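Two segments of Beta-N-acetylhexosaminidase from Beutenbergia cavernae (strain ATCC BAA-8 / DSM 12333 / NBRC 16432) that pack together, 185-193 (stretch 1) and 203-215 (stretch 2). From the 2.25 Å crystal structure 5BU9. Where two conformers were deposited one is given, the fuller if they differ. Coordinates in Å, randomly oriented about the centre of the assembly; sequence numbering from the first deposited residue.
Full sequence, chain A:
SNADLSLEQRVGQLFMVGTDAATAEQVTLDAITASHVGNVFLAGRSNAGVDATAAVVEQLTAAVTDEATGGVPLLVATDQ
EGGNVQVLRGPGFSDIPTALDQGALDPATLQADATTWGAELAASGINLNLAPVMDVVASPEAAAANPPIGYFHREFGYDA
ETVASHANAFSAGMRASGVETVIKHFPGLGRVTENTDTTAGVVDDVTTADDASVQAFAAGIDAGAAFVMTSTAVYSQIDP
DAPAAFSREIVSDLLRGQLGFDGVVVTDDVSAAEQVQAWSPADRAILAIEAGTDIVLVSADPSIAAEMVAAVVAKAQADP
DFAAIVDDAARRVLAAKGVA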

# COMPACT_ATOMS: atom_id res chain seq x y z
N HIS A 185 1.85 -5.28 6.69
CA HIS A 185 1.91 -5.91 5.37
C HIS A 185 1.47 -7.36 5.47
O HIS A 185 2.18 -8.19 6.03
N PHE A 186 0.31 -7.68 4.91
CA PHE A 186 -0.31 -8.98 5.08
C PHE A 186 0.51 -10.07 4.37
O PHE A 186 0.93 -9.89 3.23
N PRO A 187 0.71 -11.22 5.03
CA PRO A 187 0.14 -11.66 6.32
C PRO A 187 0.96 -11.32 7.57
O PRO A 187 0.63 -11.80 8.67
N GLY A 188 1.98 -10.49 7.42
CA GLY A 188 2.79 -10.06 8.55
C GLY A 188 4.28 -10.08 8.26
O GLY A 188 4.85 -11.11 7.92
N LEU A 189 4.93 -8.94 8.39
CA LEU A 189 6.35 -8.80 8.06
C LEU A 189 7.20 -8.66 9.31
O LEU A 189 8.41 -8.42 9.22
N GLY A 190 6.58 -8.80 10.48
CA GLY A 190 7.29 -8.60 11.72
C GLY A 190 8.14 -9.76 12.18
O GLY A 190 8.72 -9.70 13.26
N ARG A 191 8.23 -10.83 11.39
CA ARG A 191 8.98 -12.00 11.84
C ARG A 191 10.04 -12.48 10.83
O ARG A 191 10.75 -13.45 11.11
N VAL A 192 10.18 -11.82 9.68
CA VAL A 192 11.30 -12.16 8.78
C VAL A 192 12.61 -11.69 9.41
O VAL A 192 12.62 -10.74 10.20
N THR A 193 13.70 -12.36 9.06
CA THR A 193 15.02 -11.98 9.55
C THR A 193 15.87 -11.31 8.46
O THR A 193 17.04 -10.99 8.69
N VAL A 203 12.40 -15.71 3.28
CA VAL A 203 11.44 -16.72 3.70
C VAL A 203 11.13 -16.49 5.17
O VAL A 203 12.05 -16.40 5.99
N ASP A 204 9.85 -16.35 5.48
CA ASP A 204 9.35 -16.38 6.85
C ASP A 204 9.00 -17.84 7.14
O ASP A 204 8.16 -18.43 6.45
N ASP A 205 9.64 -18.43 8.16
CA ASP A 205 9.41 -19.83 8.50
C ASP A 205 8.54 -20.07 9.75
O ASP A 205 8.49 -21.19 10.22
N VAL A 206 7.89 -19.03 10.28
CA VAL A 206 7.17 -19.16 11.56
C VAL A 206 5.74 -18.64 11.53
O VAL A 206 4.91 -19.10 12.31
N THR A 207 5.45 -17.68 10.65
CA THR A 207 4.11 -17.08 10.57
C THR A 207 3.14 -18.04 9.89
O THR A 207 3.33 -18.35 8.70
N THR A 208 2.13 -18.51 10.64
CA THR A 208 1.01 -19.31 10.12
C THR A 208 -0.24 -18.45 9.93
O THR A 208 -0.22 -17.27 10.27
N ALA A 209 -1.31 -19.04 9.39
CA ALA A 209 -2.59 -18.34 9.22
C ALA A 209 -3.23 -18.00 10.57
O ALA A 209 -4.09 -17.15 10.66
N ASP A 210 -2.78 -18.67 11.64
CA ASP A 210 -3.27 -18.43 13.01
C ASP A 210 -2.40 -17.43 13.77
O ASP A 210 -2.69 -17.09 14.93
N ASP A 211 -1.31 -16.96 13.14
CA ASP A 211 -0.39 -16.05 13.79
C ASP A 211 -1.14 -14.84 14.33
O ASP A 211 -2.14 -14.40 13.76
N ALA A 212 -0.59 -14.28 15.39
CA ALA A 212 -1.06 -13.04 15.96
C ALA A 212 -1.16 -11.93 14.91
O ALA A 212 -2.07 -11.10 14.96
N SER A 213 -0.23 -11.90 13.95
CA SER A 213 -0.29 -10.86 12.92
C SER A 213 -1.53 -11.03 12.06
O SER A 213 -2.24 -10.07 11.79
N VAL A 214 -1.84 -12.27 11.68
CA VAL A 214 -3.07 -12.52 10.94
C VAL A 214 -4.30 -12.16 11.78
O VAL A 214 -5.25 -11.59 11.26
N GLN A 215 -4.26 -12.43 13.08
CA GLN A 215 -5.33 -11.98 13.97
C GLN A 215 -5.41 -10.43 14.01
O GLN A 215 -6.47 -9.85 14.05

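The strongest polar link between the two segments is a salt bridge between Arg191 and Asp211, with Arg191 NH1 donating to Asp211 OD1 at 3.0 Å. Both CA-to-CB bonds point toward the opposing stretch. Arg191 extends from an m chi1 through t at chi2, then bends at a p chi3, which carries the guanidinium over to the carboxylate. Asp211 OD1 lies at the edge of the guanidinium, near its plane, as suits an N-H donor. Asp211 is t at chi1 and has a second task as N-cap of the helix that begins at Ala212: its OD2 accepts from Ser213 N at 2.7 Å. One carboxylate thus joins the helix start to the loop of stretch 1.

Ser213, a p rotamer whose CA-to-CB bond points toward the other segment, places OG 2.7 Å from Pro187 O. Asp211 OD2 is also close, 3.0 Å from Ser213 OG, and the destination of the hydroxyl proton remains open. Gly188 CA lies 3.8 Å from Ser213 OG. A CB there would point toward stretch 2 and fall 2.4 Å from Ser213 OG, a clash, and the backbone angles of Gly188 by themselves call for glycine.

Asp204 ties together the backbone that follows it. Its t rotamer lets OD1 accept from Val206 N at 2.8 Å and from Thr207 N at 2.7 Å, while OD2 receives a very short bond of 2.5 Å from Thr207 OG1. Asp204 OD2 also reaches stretch 1 through water 1, which donates to it at 2.8 Å and to Gly188 O at 2.7 Å, and accepts from Arg191 N at 2.8 Å. Two further waters bridge the segments: water 2 donates to Arg191 O (3.1 Å) and Asp205 OD1 (2.9 Å), and water 3 accepts from Thr193 N (2.8 Å) and lies 2.8 Å from Val203 O.

Van der Waals contacts fill in around this network. Val206, an m rotamer pointing toward stretch 1, sets CG2 over one face of the Arg191 guanidinium, 3.6 Å from Arg191 NE, while Arg191 CD passes 3.6 Å from Thr207 OG1. Val192 CG1 meets Asp204 CB at 3.8 Å. Around the helix start, Val214, t at chi1, uses both methyls: CG2 lies 4.2 Å from Pro187 CB, and CG1 is 4.4 Å from Phe186 CE1, approaching the ring obliquely. Phe186 is t at chi1, and although its CA-to-CB bond points sideways, the ring end comes nearer to the helix.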

# COMPACT_ATOMS: atom_id res chain seq x y z
CB HIS A 185 3.35 -5.89 4.80
CG HIS A 185 4.08 -4.60 5.00
ND1 HIS A 185 4.47 -4.14 6.24
CD2 HIS A 185 4.53 -3.68 4.10
CE1 HIS A 185 5.12 -2.99 6.09
NE2 HIS A 185 5.17 -2.69 4.80
CB PHE A 186 -1.74 -8.94 4.54
CG PHE A 186 -2.53 -10.15 4.84
CD1 PHE A 186 -3.29 -10.21 5.99
CD2 PHE A 186 -2.53 -11.22 3.98
CE1 PHE A 186 -4.04 -11.32 6.30
CE2 PHE A 186 -3.29 -12.38 4.28
CZ PHE A 186 -4.04 -12.41 5.44
CB PRO A 187 0.06 -13.19 6.15
CG PRO A 187 1.26 -13.52 5.26
CD PRO A 187 1.41 -12.31 4.31
CB LEU A 189 6.54 -7.59 7.15
CG LEU A 189 7.59 -7.55 6.05
CD1 LEU A 189 7.71 -8.88 5.33
CD2 LEU A 189 7.21 -6.44 5.07
CB ARG A 191 8.01 -13.13 12.19
CG ARG A 191 6.88 -12.66 13.15
CD ARG A 191 6.16 -13.88 13.76
NE ARG A 191 7.07 -14.61 14.63
CZ ARG A 191 6.74 -15.65 15.38
NH1 ARG A 191 5.50 -16.13 15.38
NH2 ARG A 191 7.69 -16.21 16.13
CB VAL A 192 11.14 -11.53 7.39
CG1 VAL A 192 9.99 -12.20 6.61
CG2 VAL A 192 10.94 -10.02 7.52
CB THR A 193 15.75 -13.20 10.06
OG1 THR A 193 15.65 -14.22 9.06
CG2 THR A 193 15.12 -13.69 11.38
CB VAL A 203 11.97 -18.17 3.50
CG1 VAL A 203 10.98 -19.18 4.19
CG2 VAL A 203 12.12 -18.48 2.05
CB ASP A 204 8.13 -15.46 7.00
CG ASP A 204 7.40 -15.62 8.34
OD1 ASP A 204 7.19 -16.75 8.81
OD2 ASP A 204 6.98 -14.59 8.92
CB ASP A 205 10.76 -20.56 8.69
CG ASP A 205 11.57 -20.05 9.87
OD1 ASP A 205 11.26 -18.96 10.41
OD2 ASP A 205 12.54 -20.74 10.25
CB VAL A 206 7.92 -18.45 12.69
CG1 VAL A 206 9.17 -19.23 13.07
CG2 VAL A 206 8.28 -17.03 12.25
CB THR A 207 4.13 -15.71 9.80
OG1 THR A 207 5.02 -14.79 10.45
CG2 THR A 207 2.73 -15.11 9.67
CB THR A 208 0.62 -20.47 11.06
OG1 THR A 208 -0.11 -19.93 12.17
CG2 THR A 208 1.86 -21.21 11.58
CB ALA A 209 -3.56 -19.19 8.36
CB ASP A 210 -3.34 -19.74 13.83
CG ASP A 210 -4.23 -20.81 13.19
OD1 ASP A 210 -5.38 -20.50 12.80
OD2 ASP A 210 -3.77 -21.97 13.08
CB ASP A 211 0.72 -15.56 12.84
CG ASP A 211 1.89 -14.87 13.58
OD1 ASP A 211 2.86 -15.56 13.99
OD2 ASP A 211 1.87 -13.63 13.76
CB ALA A 212 -0.14 -12.63 17.08
CB SER A 213 0.97 -10.86 12.06
OG SER A 213 1.06 -12.06 11.31
CB VAL A 214 -3.15 -13.96 10.49
CG1 VAL A 214 -4.43 -14.18 9.68
CG2 VAL A 214 -1.94 -14.26 9.63
CB GLN A 215 -5.13 -12.53 15.37
CG GLN A 215 -5.36 -14.03 15.52
CD GLN A 215 -4.66 -14.56 16.77
OE1 GLN A 215 -4.58 -13.87 17.80
NE2 GLN A 215 -4.12 -15.78 16.68
O HOH W 1 7.21 -11.79 8.97
O HOH W 2 11.45 -16.19 9.73
O HOH W 3 13.40 -14.14 6.86